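PDB 4FTD: uncharacterized protein from Bacteroides eggerthii, which is of unknown function but, with a six-bladed beta-propeller and an immunoglobulin-like domain, may take part in carbohydrate metabolism. Local coordinates for residues 119-124 / 439-444; 141-146 / 428-433. All coordinates share one frame; numbering follows the deposited sequence. Where two conformers were deposited one is given.

Interaction 1 (119-124 / 439-444)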
ATOM      1  N   PRO A 119      -4.644 -10.775  -4.806  1.00 57.02           N
ATOM      2  CA  PRO A 119      -4.512  -9.600  -5.644  1.00 55.68           C
ATOM      3  C   PRO A 119      -5.389  -9.649  -6.879  1.00 51.97           C
ATOM      4  O   PRO A 119      -5.606 -10.713  -7.429  1.00 54.72           O
ATOM      5  CB  PRO A 119      -3.045  -9.645  -6.084  1.00 55.07           C
ATOM      6  CG  PRO A 119      -2.697 -11.076  -6.069  1.00 54.43           C
ATOM      7  CD  PRO A 119      -3.480 -11.692  -4.956  1.00 54.60           C
ATOM      8  N   THR A 120      -5.953  -8.514  -7.262  1.00 54.24           N
ATOM      9  CA  THR A 120      -6.558  -8.343  -8.589  1.00 54.60           C
ATOM     10  C   THR A 120      -5.658  -7.302  -9.213  1.00 51.47           C
ATOM     11  O   THR A 120      -5.537  -6.171  -8.701  1.00 51.19           O
ATOM     12  CB  THR A 120      -8.004  -7.868  -8.536  1.00 59.06           C
ATOM     13  OG1 THR A 120      -8.767  -8.889  -7.915  1.00 62.21           O
ATOM     14  CG2 THR A 120      -8.571  -7.650  -9.945  1.00 59.66           C
ATOM     15  N   VAL A 121      -4.980  -7.693 -10.279  1.00 49.69           N
ATOM     16  CA  VAL A 121      -3.975  -6.848 -10.935  1.00 48.02           C
ATOM     17  C   VAL A 121      -4.433  -6.319 -12.287  1.00 50.43           C
ATOM     18  O   VAL A 121      -4.932  -7.073 -13.101  1.00 53.61           O
ATOM     19  CB  VAL A 121      -2.653  -7.626 -11.122  1.00 49.17           C
ATOM     20  CG1 VAL A 121      -1.596  -6.745 -11.770  1.00 46.30           C
ATOM     21  CG2 VAL A 121      -2.150  -8.128  -9.767  1.00 49.75           C
ATOM     22  N   TYR A 122      -4.258  -5.011 -12.499  1.00 48.24           N
ATOM     23  CA  TYR A 122      -4.446  -4.368 -13.794  1.00 43.15           C
ATOM     24  C   TYR A 122      -3.062  -3.861 -14.171  1.00 48.02           C
ATOM     25  O   TYR A 122      -2.563  -2.843 -13.644  1.00 43.29           O
ATOM     26  CB  TYR A 122      -5.478  -3.254 -13.711  1.00 48.13           C
ATOM     27  CG  TYR A 122      -6.787  -3.759 -13.172  1.00 47.29           C
ATOM     28  CD1 TYR A 122      -7.645  -4.541 -13.954  1.00 51.15           C
ATOM     29  CD2 TYR A 122      -7.158  -3.493 -11.865  1.00 50.27           C
ATOM     30  CE1 TYR A 122      -8.854  -5.019 -13.446  1.00 53.10           C
ATOM     31  CE2 TYR A 122      -8.347  -3.972 -11.347  1.00 51.77           C
ATOM     32  CZ  TYR A 122      -9.189  -4.725 -12.123  1.00 61.23           C
ATOM     33  OH  TYR A 122     -10.359  -5.120 -11.526  1.00 60.11           O
ATOM     34  N   ASN A 123      -2.430  -4.602 -15.068  1.00 46.30           N
ATOM     35  CA  ASN A 123      -1.031  -4.417 -15.406  1.00 49.18           C
ATOM     36  C   ASN A 123      -0.762  -3.659 -16.698  1.00 47.12           C
ATOM     37  O   ASN A 123      -1.217  -4.071 -17.755  1.00 43.73           O
ATOM     38  CB  ASN A 123      -0.375  -5.771 -15.516  1.00 46.31           C
ATOM     39  CG  ASN A 123       1.116  -5.660 -15.763  1.00 47.92           C
ATOM     40  OD1 ASN A 123       1.776  -4.753 -15.270  1.00 51.02           O
ATOM     41  ND2 ASN A 123       1.646  -6.602 -16.492  1.00 51.71           N
ATOM     42  N   PHE A 124      -0.001  -2.571 -16.579  1.00 45.89           N
ATOM     43  CA  PHE A 124       0.464  -1.777 -17.743  1.00 46.65           C
ATOM     44  C   PHE A 124       1.990  -1.653 -17.711  1.00 47.02           C
ATOM     45  O   PHE A 124       2.539  -0.581 -17.976  1.00 40.76           O
ATOM     46  CB  PHE A 124      -0.268  -0.439 -17.862  1.00 46.63           C
ATOM     47  CG  PHE A 124      -1.751  -0.627 -18.046  1.00 44.71           C
ATOM     48  CD1 PHE A 124      -2.569  -0.854 -16.933  1.00 44.44           C
ATOM     49  CD2 PHE A 124      -2.301  -0.714 -19.318  1.00 44.76           C
ATOM     50  CE1 PHE A 124      -3.903  -1.121 -17.078  1.00 47.10           C
ATOM     51  CE2 PHE A 124      -3.643  -0.982 -19.475  1.00 47.40           C
ATOM     52  CZ  PHE A 124      -4.451  -1.194 -18.360  1.00 48.35           C
ATOM     53  N   GLY A 439       6.763   0.945 -16.877  1.00 36.88           N
ATOM     54  CA  GLY A 439       5.314   1.038 -16.945  1.00 41.64           C
ATOM     55  C   GLY A 439       4.686   1.173 -15.551  1.00 41.74           C
ATOM     56  O   GLY A 439       5.345   1.568 -14.619  1.00 41.39           O
ATOM     57  N   PHE A 440       3.409   0.821 -15.431  1.00 43.63           N
ATOM     58  CA  PHE A 440       2.680   0.970 -14.178  1.00 43.91           C
ATOM     59  C   PHE A 440       1.743  -0.190 -13.909  1.00 42.64           C
ATOM     60  O   PHE A 440       1.413  -0.920 -14.825  1.00 39.19           O
ATOM     61  CB  PHE A 440       1.958   2.310 -14.122  1.00 37.68           C
ATOM     62  CG  PHE A 440       0.752   2.468 -15.043  1.00 36.83           C
ATOM     63  CD1 PHE A 440      -0.499   2.016 -14.658  1.00 39.44           C
ATOM     64  CD2 PHE A 440       0.867   3.159 -16.265  1.00 44.57           C
ATOM     65  CE1 PHE A 440      -1.612   2.174 -15.496  1.00 41.01           C
ATOM     66  CE2 PHE A 440      -0.226   3.339 -17.087  1.00 43.16           C
ATOM     67  CZ  PHE A 440      -1.470   2.866 -16.693  1.00 41.69           C
ATOM     68  N   VAL A 441       1.318  -0.329 -12.659  1.00 41.53           N
ATOM     69  CA  VAL A 441       0.411  -1.412 -12.227  1.00 43.00           C
ATOM     70  C   VAL A 441      -0.556  -0.860 -11.168  1.00 38.77           C
ATOM     71  O   VAL A 441      -0.221   0.083 -10.399  1.00 40.97           O
ATOM     72  CB  VAL A 441       1.216  -2.631 -11.696  1.00 39.48           C
ATOM     73  CG1 VAL A 441       1.935  -2.319 -10.394  1.00 38.89           C
ATOM     74  CG2 VAL A 441       0.355  -3.870 -11.490  1.00 38.92           C
ATOM     75  N   ILE A 442      -1.791  -1.382 -11.181  1.00 40.29           N
ATOM     76  CA  ILE A 442      -2.734  -1.198 -10.110  1.00 45.86           C
ATOM     77  C   ILE A 442      -3.014  -2.596  -9.522  1.00 46.88           C
ATOM     78  O   ILE A 442      -3.405  -3.496 -10.260  1.00 45.40           O
ATOM     79  CB  ILE A 442      -4.041  -0.602 -10.606  1.00 47.09           C
ATOM     80  CG1 ILE A 442      -3.794   0.783 -11.238  1.00 44.17           C
ATOM     81  CG2 ILE A 442      -5.052  -0.546  -9.435  1.00 45.79           C
ATOM     82  CD1 ILE A 442      -4.942   1.261 -12.118  1.00 42.54           C
ATOM     83  N   CYS A 443      -2.792  -2.769  -8.214  1.00 41.15           N
ATOM     84  CA  CYS A 443      -3.028  -4.033  -7.514  1.00 44.94           C
ATOM     85  C   CYS A 443      -4.055  -3.800  -6.427  1.00 48.95           C
ATOM     86  O   CYS A 443      -3.832  -2.949  -5.551  1.00 50.01           O
ATOM     87  CB  CYS A 443      -1.748  -4.516  -6.866  1.00 48.73           C
ATOM     88  SG  CYS A 443      -0.412  -4.692  -8.032  1.00 50.48           S
ATOM     89  N   GLU A 444      -5.169  -4.523  -6.490  1.00 48.32           N
ATOM     90  CA  GLU A 444      -6.285  -4.360  -5.551  1.00 47.88           C
ATOM     91  C   GLU A 444      -6.402  -5.607  -4.684  1.00 51.86           C
ATOM     92  O   GLU A 444      -6.260  -6.741  -5.172  1.00 50.78           O
ATOM     93  CB  GLU A 444      -7.595  -4.143  -6.309  1.00 48.99           C
ATOM     94  CG  GLU A 444      -7.550  -3.005  -7.326  1.00 55.67           C
ATOM     95  CD  GLU A 444      -8.925  -2.568  -7.824  1.00 60.08           C
ATOM     96  OE1 GLU A 444      -9.869  -3.385  -7.794  1.00 57.99           O
ATOM     97  OE2 GLU A 444      -9.074  -1.403  -8.245  1.00 56.43           O
TER
HETATM   98  O   HOH W   1      -8.698  -9.059  -5.315  1.00 49.96           O

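Interaction 2 (141-146 / 428-433)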
ATOM      1  N   ALA A 141       3.934   9.176 -13.366  1.00 36.30           N
ATOM      2  CA  ALA A 141       2.526   8.840 -13.404  1.00 37.58           C
ATOM      3  C   ALA A 141       2.000   8.867 -11.970  1.00 37.83           C
ATOM      4  O   ALA A 141       2.751   8.679 -11.017  1.00 40.14           O
ATOM      5  CB  ALA A 141       2.303   7.449 -14.091  1.00 35.28           C
ATOM      6  N   SER A 142       0.715   9.163 -11.810  1.00 37.15           N
ATOM      7  CA  SER A 142       0.074   9.239 -10.524  1.00 38.85           C
ATOM      8  C   SER A 142      -1.360   8.647 -10.650  1.00 39.15           C
ATOM      9  O   SER A 142      -1.861   8.484 -11.743  1.00 39.93           O
ATOM     10  CB  SER A 142       0.053  10.696 -10.042  1.00 37.02           C
ATOM     11  OG  SER A 142      -0.566  10.848  -8.764  1.00 40.47           O
ATOM     12  N   TYR A 143      -1.945   8.267  -9.529  1.00 35.59           N
ATOM     13  CA  TYR A 143      -3.229   7.545  -9.482  1.00 38.57           C
ATOM     14  C   TYR A 143      -4.016   7.967  -8.269  1.00 43.12           C
ATOM     15  O   TYR A 143      -3.444   8.200  -7.242  1.00 37.93           O
ATOM     16  CB  TYR A 143      -2.944   6.063  -9.440  1.00 41.34           C
ATOM     17  CG  TYR A 143      -4.035   5.133  -8.911  1.00 42.50           C
ATOM     18  CD1 TYR A 143      -4.075   4.783  -7.554  1.00 44.24           C
ATOM     19  CD2 TYR A 143      -4.933   4.520  -9.759  1.00 38.94           C
ATOM     20  CE1 TYR A 143      -5.018   3.909  -7.061  1.00 44.80           C
ATOM     21  CE2 TYR A 143      -5.874   3.601  -9.267  1.00 41.71           C
ATOM     22  CZ  TYR A 143      -5.898   3.319  -7.913  1.00 45.01           C
ATOM     23  OH  TYR A 143      -6.797   2.474  -7.399  1.00 45.26           O
ATOM     24  N   ASP A 144      -5.321   8.085  -8.393  1.00 41.63           N
ATOM     25  CA  ASP A 144      -6.172   8.404  -7.265  1.00 47.56           C
ATOM     26  C   ASP A 144      -7.426   7.521  -7.177  1.00 49.18           C
ATOM     27  O   ASP A 144      -8.338   7.872  -6.474  1.00 47.42           O
ATOM     28  CB  ASP A 144      -6.583   9.873  -7.335  1.00 42.88           C
ATOM     29  CG  ASP A 144      -7.469  10.189  -8.522  1.00 45.85           C
ATOM     30  OD1 ASP A 144      -7.807   9.292  -9.331  1.00 42.70           O
ATOM     31  OD2 ASP A 144      -7.795  11.368  -8.669  1.00 43.77           O
ATOM     32  N   GLY A 145      -7.497   6.434  -7.939  1.00 45.86           N
ATOM     33  CA  GLY A 145      -8.663   5.548  -7.926  1.00 49.25           C
ATOM     34  C   GLY A 145      -9.606   5.793  -9.088  1.00 45.53           C
ATOM     35  O   GLY A 145     -10.265   4.880  -9.535  1.00 48.59           O
ATOM     36  N   GLU A 146      -9.678   7.032  -9.558  1.00 43.29           N
ATOM     37  CA  GLU A 146     -10.574   7.420 -10.639  1.00 47.76           C
ATOM     38  C   GLU A 146      -9.781   7.527 -11.943  1.00 44.50           C
ATOM     39  O   GLU A 146     -10.248   7.074 -12.968  1.00 46.05           O
ATOM     40  CB  GLU A 146     -11.262   8.732 -10.292  1.00 51.09           C
ATOM     41  CG  GLU A 146     -12.281   9.159 -11.332  1.00 56.55           C
ATOM     42  CD  GLU A 146     -12.952  10.501 -11.041  1.00 70.17           C
ATOM     43  OE1 GLU A 146     -12.425  11.307 -10.228  1.00 76.49           O
ATOM     44  OE2 GLU A 146     -14.018  10.749 -11.651  1.00 72.62           O
ATOM     45  N   LYS A 428     -11.622  -2.328   0.283  1.00 56.38           N
ATOM     46  CA  LYS A 428     -10.664  -2.668  -0.766  0.50 55.51           C
ATOM     47  C   LYS A 428      -9.458  -1.724  -0.708  1.00 51.24           C
ATOM     48  O   LYS A 428      -9.633  -0.515  -0.645  1.00 48.01           O
ATOM     49  CB  LYS A 428     -11.379  -2.586  -2.126  0.50 60.20           C
ATOM     50  CG  LYS A 428     -10.767  -3.407  -3.250  0.50 65.80           C
ATOM     51  CD  LYS A 428     -11.704  -3.493  -4.460  0.50 64.71           C
ATOM     52  CE  LYS A 428     -11.681  -2.241  -5.328  0.50 58.55           C
ATOM     53  NZ  LYS A 428     -12.510  -2.412  -6.559  0.50 53.82           N
ATOM     54  N   LEU A 429      -8.244  -2.284  -0.742  1.00 46.34           N
ATOM     55  CA  LEU A 429      -6.995  -1.534  -0.763  1.00 49.09           C
ATOM     56  C   LEU A 429      -6.427  -1.624  -2.178  1.00 47.66           C
ATOM     57  O   LEU A 429      -6.103  -2.724  -2.653  1.00 50.92           O
ATOM     58  CB  LEU A 429      -5.966  -2.116   0.222  1.00 50.77           C
ATOM     59  CG  LEU A 429      -4.550  -1.513   0.214  1.00 50.82           C
ATOM     60  CD1 LEU A 429      -4.638  -0.041   0.561  1.00 45.44           C
ATOM     61  CD2 LEU A 429      -3.612  -2.264   1.160  1.00 47.90           C
ATOM     62  N   CYS A 430      -6.253  -0.473  -2.809  1.00 44.67           N
ATOM     63  CA  CYS A 430      -5.784  -0.374  -4.195  1.00 44.64           C
ATOM     64  C   CYS A 430      -4.442   0.334  -4.204  1.00 43.63           C
ATOM     65  O   CYS A 430      -4.341   1.438  -3.700  1.00 46.38           O
ATOM     66  CB  CYS A 430      -6.805   0.364  -5.029  1.00 45.68           C
ATOM     67  SG  CYS A 430      -8.501  -0.211  -4.829  1.00 55.14           S
ATOM     68  N   LEU A 431      -3.407  -0.348  -4.698  1.00 41.65           N
ATOM     69  CA  LEU A 431      -2.034   0.133  -4.695  1.00 41.26           C
ATOM     70  C   LEU A 431      -1.587   0.343  -6.138  1.00 42.32           C
ATOM     71  O   LEU A 431      -1.953  -0.417  -7.026  1.00 47.44           O
ATOM     72  CB  LEU A 431      -1.108  -0.865  -3.978  1.00 40.84           C
ATOM     73  CG  LEU A 431      -1.538  -1.276  -2.559  1.00 45.31           C
ATOM     74  CD1 LEU A 431      -0.502  -2.256  -2.023  1.00 46.70           C
ATOM     75  CD2 LEU A 431      -1.687  -0.083  -1.597  1.00 39.85           C
ATOM     76  N   PHE A 432      -0.802   1.388  -6.340  1.00 41.73           N
ATOM     77  CA  PHE A 432      -0.267   1.770  -7.642  1.00 36.34           C
ATOM     78  C   PHE A 432       1.203   2.048  -7.505  1.00 40.90           C
ATOM     79  O   PHE A 432       1.635   2.672  -6.519  1.00 37.80           O
ATOM     80  CB  PHE A 432      -0.971   3.021  -8.099  1.00 40.82           C
ATOM     81  CG  PHE A 432      -0.367   3.716  -9.318  1.00 37.76           C
ATOM     82  CD1 PHE A 432       0.586   4.729  -9.164  1.00 36.39           C
ATOM     83  CD2 PHE A 432      -0.889   3.459 -10.617  1.00 39.73           C
ATOM     84  CE1 PHE A 432       1.085   5.416 -10.269  1.00 35.11           C
ATOM     85  CE2 PHE A 432      -0.423   4.163 -11.712  1.00 37.57           C
ATOM     86  CZ  PHE A 432       0.577   5.135 -11.533  1.00 35.28           C
ATOM     87  N   ALA A 433       1.949   1.630  -8.508  1.00 38.35           N
ATOM     88  CA  ALA A 433       3.355   1.999  -8.711  1.00 36.77           C
ATOM     89  C   ALA A 433       3.581   2.223 -10.214  1.00 40.26           C
ATOM     90  O   ALA A 433       2.943   1.576 -11.075  1.00 37.75           O
ATOM     91  CB  ALA A 433       4.320   0.933  -8.194  1.00 39.02           C
TER

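Interaction 1 (119-124 / 439-444)
F124 and F440 form a cross-strand pair where 119-124 runs antiparallel to 439-444, and six backbone hydrogen bonds hold the two strands together. F440 CG sits between its backbone N and carbonyl carbon (chi1 71°). F124 CB lies over the centre of the F440 ring, 3.7 Å from the centroid. The F124 ring is slid past its partner, the planes 25° apart, and its CD1 comes 3.5 Å from F440 CE1.

Y122 can be followed outward. Its CB packs 4.3 Å from I442 CB and its CD2 passes near I442 O; farther out, CE2 lies 3.8 Å from E444 CD, which sits at the ring edge with the carboxylate plane turned 85° to the ring. The tip, OH, is 4.1 Å from E444 OE1, too far to bond, and that oxygen is engaged instead by a salt bridge to K428.

On the other sheet face V121 CG1 presses tightly on V441 CG2, 3.5 Å away. V121 and V441 rest there on F400 of strand 398-401, while F124 and F440 lean on L170 of helix 167-171. Strand 120-125 forms one edge of the four-stranded blade, with 439-446 between it and 426-435.

Interaction 2 (141-146 / 428-433)
Y143 and F432 meet in the interface between the first and last blades of the propeller, where strands 282 residues apart in the chain face each other around the ring. Strand 141-143 runs antiparallel to strand 428-433, but the axes are 7.4 Å apart and no hydrogen bond joins the two segments: the gap is bridged by packing, mostly of side chains.

The two aromatic side chains run antiparallel past one another. In both, CG is anti to the backbone N (chi1 159° in Y143 and 169° in F432), beside the carbonyl carbon. The planes are almost parallel, 5° apart, yet the rings are so offset that little of one lies over the other, with centroids separated by 5.5 Å. What covers the F432 face is Y143 CB, off-centre toward the rim and 3.5 Å from F432 CG. In return, F432 CB approaches Y143 CD1 at 3.6 Å, and from the opposite side G145 N lies over the centre of the tyrosine ring.

Beyond the ring, Y143 OH reaches C430 CB at 3.2 Å, a snug packing contact. At the other end A141 CB lies at the edge of the F432 ring, 3.9 Å from CZ. A141 O is 3.7 Å from F432 CE1, and this buried carbonyl has no hydrogen-bonding partner in the model.

Just past Y143, D144 OD1 accepts a bond from E146 N, 2.9 Å away, making an Asx turn that leads the chain into strand 147-152. S142, whose CB points away from 428-433, hydrogen-bonds through OG to D415 OD2 of strand 412-420, adding a polar tie between the same two sheets. Apolar packing between blade faces, without shared backbone pairing, is characteristic of beta-propellers; here much of it is aromatic.

In the fold
Together the two contacts illustrate how a propeller ring is closed. In interaction 1 the first strand of the propeller completes the last blade, the arrangement often called a Velcro closure; in interaction 2 that blade packs against the first. They share one sheet, their centres 9 Å apart: C443 N lies 2.8 Å from L431 O and V441 N 3.0 Å from A433 O, probable hydrogen bonds between strands 439-446 and 426-435. I442 joins them through side chains, pairing with Y122 while also touching Y143 and F432. No active site is known, but a glycerol, probably from crystallisation, lies about 6 Å from the Y143 side chain.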